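BF1531-like N-terminal domain-containing protein (Bacteroides fragilis, PDB 3SLR) is of unknown function, though its N-terminal part binds magnesium in a phosphatase-like domain and may act as a hydrolase on ester bonds. Local coordinates at residues F186-S189 / V190-T194. Numbering follows the deposited sequence.
Sequences FDSS and VYVNT
F186 and Y191 meet at a slant where the chain leaves helix 182-185 and starts helix 188-194. The CE1 corner of the F186 ring rests on CB of Y191, 3.6 Å away, and its CZ lies 4.1 Å from CD2 of Y191. The two ring planes are inclined at 54° with their centroids 5.8 Å apart, so this is an oblique pair. F186 brings its ring there with CG anti to the backbone N (chi1 171°), and S188 N lies over one face, offset toward the rim. H87 meets both rings, K88 takes the polar end of Y191 through a hydrogen bond with OH, and I197 touches both side chains.

D187 is the N-cap. Its carboxylate crosses V190 at about a right angle: OD1 accepts a long, weak but nearly straight bond from V190 N at 3.4 Å, while OD2 lies against CG2 of the same valine, also at 3.4 Å. The backbone carbonyl of D187 then receives Y191 N, and that of S188 receives V192 N at 2.9 Å; CG2 of V192 also packs on S188 O. One residue on, the i to i+4 helix bonding weakens, the bond from N193 N to S189 O being weak. At T194 the side chain folds back on its own helix: OG1 gives a 2.7 Å hydrogen bond to V190 O, approaching from above the carbonyl plane, and also bonds I196 N.

Contacts from F186 and Y191 to H87, K88 and I197 tie this short surface helix of the FkbH N-terminal domain, away from the magnesium site, to the rest of the fold. An aspartate at the N-cap adds a negative charge beside the positive end of the helix dipole, which probably favours helix initiation here even though its capping bond is long.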
loop_
_atom_site.group_PDB
_atom_site.type_symbol
_atom_site.label_atom_id
_atom_site.label_comp_id
_atom_site.label_asym_id
_atom_site.label_seq_id
_atom_site.Cartn_x
_atom_site.Cartn_y
_atom_site.Cartn_z
ATOM N N PHE A 186 4.461 6.030 16.131
ATOM C CA PHE A 186 4.029 7.052 17.085
ATOM C C PHE A 186 5.234 7.568 17.869
ATOM O O PHE A 186 6.066 6.789 18.330
ATOM C CB PHE A 186 2.969 6.442 18.022
ATOM C CG PHE A 186 2.587 7.313 19.190
ATOM C CD1 PHE A 186 1.916 8.514 18.997
ATOM C CD2 PHE A 186 2.867 6.907 20.486
ATOM C CE1 PHE A 186 1.551 9.309 20.072
ATOM C CE2 PHE A 186 2.500 7.691 21.564
ATOM C CZ PHE A 186 1.852 8.896 21.361
ATOM N N ASP A 187 5.324 8.887 18.013
ATOM C CA ASP A 187 6.427 9.518 18.728
ATOM C C ASP A 187 5.808 10.301 19.883
ATOM O O ASP A 187 5.289 11.405 19.702
ATOM C CB ASP A 187 7.187 10.439 17.761
ATOM C CG ASP A 187 8.457 11.036 18.364
ATOM O OD1 ASP A 187 8.531 11.200 19.600
ATOM O OD2 ASP A 187 9.374 11.377 17.579
ATOM N N SER A 188 5.824 9.711 21.072
ATOM C CA SER A 188 5.158 10.317 22.212
ATOM C C SER A 188 5.609 11.750 22.483
ATOM O O SER A 188 4.792 12.634 22.717
ATOM C CB SER A 188 5.370 9.472 23.466
ATOM O OG SER A 188 4.734 10.096 24.558
ATOM N N SER A 189 6.917 11.977 22.455
ATOM C CA SER A 189 7.465 13.271 22.831
ATOM C C SER A 189 6.975 14.371 21.889
ATOM O O SER A 189 6.609 15.459 22.323
ATOM C CB SER A 189 8.993 13.206 22.824
ATOM O OG SER A 189 9.542 14.379 23.393
ATOM N N VAL A 190 6.982 14.080 20.595
ATOM C CA VAL A 190 6.470 15.010 19.601
ATOM C C VAL A 190 4.968 15.239 19.788
ATOM O O VAL A 190 4.503 16.382 19.777
ATOM C CB VAL A 190 6.749 14.503 18.177
ATOM C CG1 VAL A 190 5.941 15.292 17.164
ATOM C CG2 VAL A 190 8.239 14.587 17.875
ATOM N N TYR A 191 4.211 14.159 19.974
ATOM C CA TYR A 191 2.764 14.280 20.160
ATOM C C TYR A 191 2.414 15.146 21.371
ATOM O O TYR A 191 1.523 15.994 21.312
ATOM C CB TYR A 191 2.099 12.904 20.292
ATOM C CG TYR A 191 0.695 12.990 20.839
ATOM C CD1 TYR A 191 -0.351 13.447 20.047
ATOM C CD2 TYR A 191 0.415 12.620 22.155
ATOM C CE1 TYR A 191 -1.644 13.537 20.547
ATOM C CE2 TYR A 191 -0.874 12.708 22.669
ATOM C CZ TYR A 191 -1.898 13.160 21.861
ATOM O OH TYR A 191 -3.172 13.241 22.369
ATOM N N VAL A 192 3.113 14.931 22.474
ATOM C CA VAL A 192 2.844 15.706 23.675
ATOM C C VAL A 192 2.983 17.206 23.396
ATOM O O VAL A 192 2.163 18.019 23.841
ATOM C CB VAL A 192 3.763 15.240 24.827
ATOM C CG1 VAL A 192 3.802 16.263 25.943
ATOM C CG2 VAL A 192 3.293 13.883 25.344
ATOM N N ASN A 193 3.989 17.567 22.609
ATOM C CA ASN A 193 4.302 18.977 22.401
ATOM C C ASN A 193 3.701 19.615 21.147
ATOM O O ASN A 193 3.741 20.841 20.992
ATOM C CB ASN A 193 5.818 19.165 22.408
ATOM C CG ASN A 193 6.429 18.817 23.747
ATOM O OD1 ASN A 193 7.349 18.002 23.835
ATOM N ND2 ASN A 193 5.903 19.424 24.806
ATOM N N THR A 194 3.141 18.802 20.256
ATOM C CA THR A 194 2.687 19.327 18.970
ATOM C C THR A 194 1.337 18.797 18.495
ATOM O O THR A 194 0.771 19.328 17.534
ATOM C CB THR A 194 3.699 19.046 17.856
ATOM O OG1 THR A 194 3.710 17.644 17.553
ATOM C CG2 THR A 194 5.097 19.506 18.259
#